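Local coordinates for protein probable transcriptional regulator (Rhodococcus jostii, PDB 3HIM) that probably binds cis-regulatory DNA as a transcription factor of the TetR family and thereby regulates the expression of target genes, at residues A66-L69 with E70-S74; P85-A89 with P90-M94; R185-A188 with A189-E193; K16-A19 with R20-A24. All coordinates share one frame; numbering follows the deposited sequence.

Contact 1: residues A66-L69 with E70-S74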
# COMPACT_ATOMS: atom_id res chain seq x y z
N ALA B 66 10.26 18.31 0.17
CA ALA B 66 10.04 18.73 -1.21
C ALA B 66 9.50 17.58 -2.07
O ALA B 66 8.53 17.75 -2.78
CB ALA B 66 11.31 19.33 -1.84
N ILE B 67 10.11 16.41 -1.97
CA ILE B 67 9.67 15.24 -2.74
C ILE B 67 8.21 14.89 -2.38
O ILE B 67 7.38 14.68 -3.25
CB ILE B 67 10.63 14.03 -2.52
CG1 ILE B 67 11.99 14.31 -3.17
CG2 ILE B 67 10.06 12.72 -3.05
CD1 ILE B 67 13.12 13.40 -2.71
N SER B 68 7.90 14.88 -1.09
CA SER B 68 6.60 14.44 -0.62
C SER B 68 5.50 15.46 -0.99
O SER B 68 4.39 15.09 -1.39
CB SER B 68 6.66 14.19 0.89
OG SER B 68 5.43 13.67 1.35
N LEU B 69 5.82 16.74 -0.86
CA LEU B 69 4.92 17.81 -1.25
C LEU B 69 4.60 17.75 -2.74
O LEU B 69 3.43 17.78 -3.15
CB LEU B 69 5.56 19.16 -0.91
CG LEU B 69 4.82 20.45 -1.24
CD1 LEU B 69 3.56 20.59 -0.37
CD2 LEU B 69 5.78 21.63 -1.03
N GLU B 70 5.66 17.63 -3.53
CA GLU B 70 5.55 17.57 -4.97
C GLU B 70 4.60 16.45 -5.33
O GLU B 70 3.61 16.68 -6.03
CB GLU B 70 6.94 17.34 -5.58
CG GLU B 70 6.99 17.10 -7.10
CD GLU B 70 8.42 17.20 -7.65
OE1 GLU B 70 9.36 16.52 -7.14
OE2 GLU B 70 8.62 17.96 -8.61
N GLY B 71 4.88 15.25 -4.81
CA GLY B 71 4.08 14.05 -5.06
C GLY B 71 2.64 14.18 -4.61
O GLY B 71 1.72 13.89 -5.38
N HIS B 72 2.43 14.62 -3.37
CA HIS B 72 1.08 14.82 -2.84
C HIS B 72 0.26 15.85 -3.61
O HIS B 72 -0.89 15.60 -3.94
CB HIS B 72 1.11 15.12 -1.34
CG HIS B 72 1.47 13.92 -0.51
ND1 HIS B 72 0.52 13.05 -0.02
CD2 HIS B 72 2.66 13.42 -0.12
CE1 HIS B 72 1.11 12.08 0.66
NE2 HIS B 72 2.42 12.28 0.61
N HIS B 73 0.86 17.01 -3.91
CA HIS B 73 0.20 18.03 -4.71
C HIS B 73 -0.08 17.53 -6.12
O HIS B 73 -1.14 17.79 -6.66
CB HIS B 73 1.02 19.32 -4.80
CG HIS B 73 0.45 20.32 -5.74
ND1 HIS B 73 0.67 20.26 -7.10
CD2 HIS B 73 -0.40 21.35 -5.54
CE1 HIS B 73 0.01 21.25 -7.69
NE2 HIS B 73 -0.64 21.93 -6.77
N SER B 74 0.87 16.83 -6.71
CA SER B 74 0.69 16.33 -8.06
C SER B 74 -0.51 15.37 -8.20
O SER B 74 -1.33 15.53 -9.12
CB SER B 74 1.97 15.70 -8.57
OG SER B 74 1.76 15.05 -9.81

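Contact 2: residues P85-A89 with P90-M94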
# COMPACT_ATOMS: atom_id res chain seq x y z
N PRO B 85 -17.55 18.75 -12.23
CA PRO B 85 -18.82 18.78 -11.50
C PRO B 85 -20.04 19.00 -12.40
O PRO B 85 -21.16 18.93 -11.93
CB PRO B 85 -18.62 19.94 -10.52
CG PRO B 85 -17.13 19.88 -10.26
CD PRO B 85 -16.56 19.65 -11.63
N ASP B 86 -19.81 19.23 -13.69
CA ASP B 86 -20.92 19.35 -14.63
C ASP B 86 -21.29 18.03 -15.35
O ASP B 86 -22.06 18.04 -16.28
CB ASP B 86 -20.66 20.48 -15.62
CG ASP B 86 -19.36 20.30 -16.42
OD1 ASP B 86 -18.65 19.28 -16.26
OD2 ASP B 86 -19.05 21.20 -17.24
N ILE B 87 -20.74 16.90 -14.91
CA ILE B 87 -21.18 15.61 -15.46
C ILE B 87 -21.75 14.71 -14.37
O ILE B 87 -21.59 15.02 -13.18
CB ILE B 87 -20.08 14.88 -16.28
CG1 ILE B 87 -18.90 14.48 -15.39
CG2 ILE B 87 -19.66 15.73 -17.51
CD1 ILE B 87 -17.78 13.80 -16.14
N ALA B 88 -22.42 13.64 -14.77
CA ALA B 88 -22.99 12.70 -13.81
C ALA B 88 -21.92 12.09 -12.89
O ALA B 88 -20.79 11.82 -13.31
CB ALA B 88 -23.79 11.60 -14.53
N ALA B 89 -22.30 11.90 -11.63
CA ALA B 89 -21.43 11.33 -10.61
C ALA B 89 -20.69 10.04 -11.03
O ALA B 89 -19.48 9.94 -10.79
CB ALA B 89 -22.20 11.12 -9.32
N PRO B 90 -21.39 9.07 -11.68
CA PRO B 90 -20.64 7.85 -12.05
C PRO B 90 -19.47 8.11 -12.98
O PRO B 90 -18.42 7.48 -12.83
CB PRO B 90 -21.69 6.97 -12.71
CG PRO B 90 -23.00 7.48 -12.16
CD PRO B 90 -22.81 8.95 -12.05
N ASP B 91 -19.65 9.06 -13.92
CA ASP B 91 -18.62 9.47 -14.90
C ASP B 91 -17.48 10.22 -14.20
O ASP B 91 -16.33 10.10 -14.61
CB ASP B 91 -19.21 10.43 -15.95
CG ASP B 91 -20.28 9.79 -16.80
OD1 ASP B 91 -19.99 8.84 -17.55
OD2 ASP B 91 -21.43 10.25 -16.72
N ARG B 92 -17.83 11.03 -13.21
CA ARG B 92 -16.86 11.71 -12.34
C ARG B 92 -15.98 10.68 -11.60
O ARG B 92 -14.76 10.86 -11.48
CB ARG B 92 -17.57 12.61 -11.33
CG ARG B 92 -18.33 13.80 -11.98
CD ARG B 92 -19.12 14.63 -11.00
NE ARG B 92 -18.25 15.26 -10.00
CZ ARG B 92 -18.66 16.01 -8.98
NH1 ARG B 92 -19.95 16.24 -8.79
NH2 ARG B 92 -17.78 16.50 -8.11
N LEU B 93 -16.61 9.63 -11.10
CA LEU B 93 -15.92 8.57 -10.39
C LEU B 93 -15.02 7.76 -11.31
O LEU B 93 -13.89 7.47 -10.96
CB LEU B 93 -16.92 7.67 -9.64
CG LEU B 93 -16.25 6.73 -8.62
CD1 LEU B 93 -15.62 7.54 -7.46
CD2 LEU B 93 -17.25 5.68 -8.12
N MET B 94 -15.51 7.39 -12.49
CA MET B 94 -14.66 6.74 -13.48
C MET B 94 -13.41 7.59 -13.74
O MET B 94 -12.29 7.08 -13.80
CB MET B 94 -15.41 6.49 -14.79
CG MET B 94 -16.56 5.45 -14.70
SD MET B 94 -17.62 5.34 -16.18
CE MET B 94 -16.42 5.53 -17.50
O HOH W 1 -22.15 15.09 -10.72
O HOH W 2 -22.80 13.08 -17.49

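Contact 3: residues R185-A188 with A189-E193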
# COMPACT_ATOMS: atom_id res chain seq x y z
N ARG B 185 -3.37 1.57 -17.80
CA ARG B 185 -4.71 1.73 -18.33
C ARG B 185 -5.58 0.53 -17.98
O ARG B 185 -6.74 0.70 -17.64
CB ARG B 185 -4.68 1.96 -19.85
CG ARG B 185 -3.94 3.25 -20.24
CD ARG B 185 -3.56 3.27 -21.71
NE ARG B 185 -3.11 1.95 -22.14
CZ ARG B 185 -2.58 1.68 -23.33
NH1 ARG B 185 -2.41 2.65 -24.23
NH2 ARG B 185 -2.22 0.44 -23.61
N ILE B 186 -5.00 -0.67 -18.01
CA ILE B 186 -5.72 -1.90 -17.66
C ILE B 186 -6.08 -1.93 -16.16
O ILE B 186 -7.23 -2.18 -15.77
CB ILE B 186 -4.93 -3.19 -18.10
CG1 ILE B 186 -4.76 -3.21 -19.63
CG2 ILE B 186 -5.61 -4.46 -17.58
CD1 ILE B 186 -3.90 -4.38 -20.19
N ILE B 187 -5.11 -1.66 -15.30
CA ILE B 187 -5.43 -1.67 -13.88
C ILE B 187 -6.48 -0.60 -13.52
O ILE B 187 -7.43 -0.88 -12.78
CB ILE B 187 -4.17 -1.66 -12.95
CG1 ILE B 187 -4.59 -1.81 -11.48
CG2 ILE B 187 -3.35 -0.39 -13.15
CD1 ILE B 187 -5.40 -3.06 -11.16
N ALA B 188 -6.35 0.60 -14.08
CA ALA B 188 -7.33 1.63 -13.78
C ALA B 188 -8.73 1.18 -14.21
O ALA B 188 -9.70 1.38 -13.47
CB ALA B 188 -6.95 2.95 -14.44
N ALA B 189 -8.83 0.55 -15.38
CA ALA B 189 -10.13 0.13 -15.89
C ALA B 189 -10.76 -0.88 -14.95
O ALA B 189 -11.95 -0.79 -14.64
CB ALA B 189 -10.00 -0.45 -17.31
N ARG B 190 -9.96 -1.84 -14.49
CA ARG B 190 -10.42 -2.82 -13.51
C ARG B 190 -10.89 -2.18 -12.20
O ARG B 190 -11.92 -2.58 -11.63
CB ARG B 190 -9.31 -3.83 -13.23
CG ARG B 190 -9.58 -5.21 -13.75
CD ARG B 190 -9.52 -5.32 -15.24
NE ARG B 190 -10.72 -4.80 -15.92
CZ ARG B 190 -10.70 -4.45 -17.20
NH1 ARG B 190 -9.58 -4.60 -17.89
NH2 ARG B 190 -11.78 -3.96 -17.79
N TYR B 191 -10.15 -1.18 -11.75
CA TYR B 191 -10.44 -0.54 -10.48
C TYR B 191 -11.62 0.39 -10.61
O TYR B 191 -12.38 0.58 -9.66
CB TYR B 191 -9.21 0.20 -9.95
CG TYR B 191 -8.28 -0.69 -9.16
CD1 TYR B 191 -8.42 -2.09 -9.16
CD2 TYR B 191 -7.24 -0.14 -8.43
CE1 TYR B 191 -7.55 -2.89 -8.41
CE2 TYR B 191 -6.37 -0.92 -7.70
CZ TYR B 191 -6.51 -2.29 -7.68
OH TYR B 191 -5.61 -3.03 -6.91
N VAL B 192 -11.78 0.97 -11.80
CA VAL B 192 -13.00 1.73 -12.07
C VAL B 192 -14.27 0.86 -11.91
O VAL B 192 -15.22 1.27 -11.25
CB VAL B 192 -12.98 2.37 -13.47
CG1 VAL B 192 -14.37 2.84 -13.86
CG2 VAL B 192 -12.00 3.54 -13.48
N GLU B 193 -14.26 -0.34 -12.50
CA GLU B 193 -15.40 -1.26 -12.39
C GLU B 193 -15.72 -1.58 -10.93
O GLU B 193 -16.90 -1.64 -10.52
CB GLU B 193 -15.12 -2.56 -13.13
CG GLU B 193 -15.11 -2.37 -14.64
CD GLU B 193 -14.30 -3.44 -15.35
OE1 GLU B 193 -13.78 -4.36 -14.67
OE2 GLU B 193 -14.17 -3.33 -16.59

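Contact 4: residues K16-A19 with R20-A24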
# COMPACT_ATOMS: atom_id res chain seq x y z
N LYS B 16 15.06 23.52 -12.36
CA LYS B 16 15.40 22.22 -12.95
C LYS B 16 16.56 21.62 -12.17
O LYS B 16 16.67 20.40 -12.04
CB LYS B 16 15.75 22.32 -14.43
CG LYS B 16 14.55 22.41 -15.38
CD LYS B 16 13.87 21.05 -15.54
CE LYS B 16 12.45 21.20 -16.02
NZ LYS B 16 11.56 20.07 -15.63
N ALA B 17 17.40 22.50 -11.63
CA ALA B 17 18.51 22.08 -10.77
C ALA B 17 17.98 21.37 -9.50
O ALA B 17 18.47 20.30 -9.15
CB ALA B 17 19.43 23.26 -10.43
N ALA B 18 16.98 21.96 -8.84
CA ALA B 18 16.31 21.32 -7.69
C ALA B 18 15.55 20.06 -8.13
O ALA B 18 15.65 19.00 -7.45
CB ALA B 18 15.34 22.30 -7.00
N ALA B 19 14.81 20.16 -9.24
CA ALA B 19 14.06 19.03 -9.77
C ALA B 19 14.97 17.84 -10.02
O ALA B 19 14.61 16.70 -9.73
CB ALA B 19 13.31 19.42 -11.06
N ARG B 20 16.16 18.12 -10.54
CA ARG B 20 17.17 17.08 -10.81
C ARG B 20 17.66 16.43 -9.51
O ARG B 20 17.89 15.22 -9.45
CB ARG B 20 18.35 17.70 -11.59
CG ARG B 20 19.51 16.78 -11.92
CD ARG B 20 20.47 17.47 -12.91
NE ARG B 20 21.70 16.72 -13.15
CZ ARG B 20 22.81 16.82 -12.40
NH1 ARG B 20 22.85 17.62 -11.33
NH2 ARG B 20 23.89 16.09 -12.71
N ILE B 21 17.86 17.24 -8.48
CA ILE B 21 18.29 16.71 -7.17
C ILE B 21 17.21 15.80 -6.58
O ILE B 21 17.51 14.72 -6.08
CB ILE B 21 18.70 17.84 -6.20
CG1 ILE B 21 19.99 18.52 -6.70
CG2 ILE B 21 18.88 17.31 -4.72
CD1 ILE B 21 20.17 19.96 -6.23
N ARG B 22 15.95 16.23 -6.69
CA ARG B 22 14.81 15.45 -6.19
C ARG B 22 14.69 14.12 -6.91
O ARG B 22 14.54 13.08 -6.26
CB ARG B 22 13.50 16.23 -6.29
CG ARG B 22 13.46 17.50 -5.49
CD ARG B 22 12.04 17.96 -5.26
NE ARG B 22 11.32 18.29 -6.48
CZ ARG B 22 11.47 19.42 -7.18
NH1 ARG B 22 12.37 20.33 -6.82
NH2 ARG B 22 10.74 19.64 -8.26
N ALA B 23 14.77 14.14 -8.25
CA ALA B 23 14.74 12.89 -9.02
C ALA B 23 15.86 11.95 -8.56
O ALA B 23 15.62 10.76 -8.29
CB ALA B 23 14.82 13.15 -10.52
N ALA B 24 17.08 12.48 -8.43
CA ALA B 24 18.20 11.63 -8.01
C ALA B 24 18.00 11.13 -6.58
O ALA B 24 18.32 9.98 -6.28
CB ALA B 24 19.54 12.38 -8.13
O HOH W 3 21.22 19.49 -10.06

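Contact 1: residues A66-L69 with E70-S74
Ala66 and Glu70 pair one turn apart on helix 60-82, which in the TetR fold leads from the DNA-binding bundle into the C-terminal domain. Glu70 N bonds to Ala66 O at 3.0 Å, and Glu70 CB rests against the same oxygen at 3.2 Å. The Glu70 side chain is extended, and its carboxylate makes a salt bridge with Arg22 of helix 16-32. Gly71 adds only backbone, its N meeting Ile67 O at 3.0 Å in a bond bent little from straight (169°). His72 carries the main side-chain contact. With CG anti to the carbonyl carbon (chi1 -72°), its imidazole swings back alongside Ser68, so tightly that the exact place of its CD2 edge is doubtful; Ser68 OG has a weak hydrogen bond to Gly114 O. That ring also packs on Ile129 and Arg133 of helix 123-149; an alanine here would probably open a gap between the two helices and leave the Ser68 flank less covered. His73 donates N to Leu69 O, nearly straight at 2.8 Å, and its CB touches that oxygen at 3.3 Å. The last residue, Ser74, ties back within its own half, N to Glu70 O at 2.8 Å, and its OG bonds to NE1 of Trp103.

Contact 2: residues P85-A89 with P90-M94
Ala88 stands at the N-cap of helix 89-106, and its carbonyl receives the first backbone bonds of the helix: Arg92 N at 3.1 Å from Ala88 O, and a weak one from Asp91 N. The next bond in the series is Leu93 N to Ala89 O at 2.9 Å. Alanine has no side-chain acceptor for a classical cap. Where a capping box would have Asp91 take the N-cap amide directly, a water intervenes, accepting from Ala88 N and donating to Asp91 OD2 at 3.2 Å. A second water joins Ile87 O to Arg92 NH1, lying in the guanidinium plane at its edge. Apolar contact comes from Ile87, whose CG1 meets the Arg92 stem at CG (3.5 Å) while CD1 touches Asp91 CB (3.7 Å). Arg92 bends at chi3 (62°), laying its guanidinium under Pro85, whose CA sits over the centre of one face, 3.7 Å from Arg92 CZ. The same guanidinium forms a salt bridge with Asp83, just past helix 60-82, and so bridges from the new helix back to the start of the connection. Beyond it, Leu93 packs on Phe140 and Ile143 of helix 123-149, and Pro90 and Leu93 on Leu196 of helix 184-198.

Contact 3: residues R185-A188 with A189-E193
Helix 184-198 is the last helix of the C-terminal domain, and in this dimer Ile187 and Tyr191, one turn apart, both reach the second subunit. In a CH-pi contact, Ile187 CD1 stands over one face of the Tyr191 ring, offset toward the rim, 3.7 Å from the centroid and 3.5 Å from Tyr191 CE1. CG1 of Ile187, anti to the backbone N (chi1 -175°), starts the branch forward along the helix, and chi2 of 57° carries CD1 over the ring. Both side chains pack on Leu163 of the second subunit, and within the chain on Val101 and Trp175. Underneath run the helical bonds, among them Arg190 N to Ile186 O at 3.0 Å and Val192 N to Ala188 O at 2.7 Å. The outer flank is charged. Arg190, bent at chi2 and chi3, binds Glu193 one turn on: NH2 meets OE2 at 2.7 Å, close to the guanidinium plane and on the syn side of the oxygen though tilted out of the carboxylate plane, while NE to OE1 is weak at 3.3 Å. Ala189 CB lies over a face of that guanidinium, and Ile186 CG2 comes to its edge, 4.0 Å from Arg190 NH1. A leucine in place of Arg190 is likely to leave the Glu193 carboxylate without its cationic mate and to lose this cover over Ala189. Glu193 and Arg190 touch Phe156 and Ala160 of the second subunit. Both sides thus reach the second subunit, the Ile187-Tyr191 pair through apolar packing and the ion pair, probably largely neutralised, along its flank.

Contact 4: residues K16-A19 with R20-A24
Arg22 reaches back over Ala18 and Ala19 through two torsions: CG lies anti to the carbonyl carbon (chi1 -62°), and a bend at chi3 (-62°) turns the guanidinium toward the start of helix 16-32. The flat group then lies over the backbone, with Ala19 CA above one face, offset toward the rim and 3.7 Å from Arg22 CZ. Its NH1 passes Ala18 CB at 3.6 Å, and NH2 passes Ala19 CB at 3.8 Å; the small alanine side chains probably let the guanidinium come so near the chain. Arg20 takes another course. Extended from CG to NE, it ends at a water that lies in its guanidinium plane, 2.8 Å from NH1. The water donates in turn to Ala17 O at 3.0 Å, a carbonyl that also receives Ile21 N at 3.2 Å. Further helical bonds run from Arg20 N to Lys16 O at 2.8 Å and from Ala23 N to Ala19 O. Ile21 lays CG1 and CD1 against Ala17 O and packs on Leu63 of helix 60-82. Arg20 NH2 bonds to Leu46 O, in the predicted helix-turn-helix region. A cation beside the first-turn amides of a helix would by itself be somewhat unfavourable; the salt bridge of Arg22 NH2 to Glu70 probably offsets this, and the bond of NH1 to Tyr57 OH further fixes the rotation of the buried guanidinium.

Overall arrangement
Along the chain the order is contact 4, contact 1, contact 2, contact 3, each closed before the next opens. Contacts 4 and 1, on helices 16-32 and 60-82, have centres 13 Å apart and are joined by the Arg22 to Glu70 salt bridge and by packing of Ala66 and Ile67 on Arg22. Contacts 2 and 3, on helices 89-106 and 184-198 of the C-terminal domain, are 16 Å apart between centres and meet where Met94 packs on Val192. Contacts 2 and 4 lie on opposite sides of the chain's centre, with centres about 36 Å apart. Helix 60-82 thus carries the link from the probable DNA-binding end toward the domain that pairs the subunits.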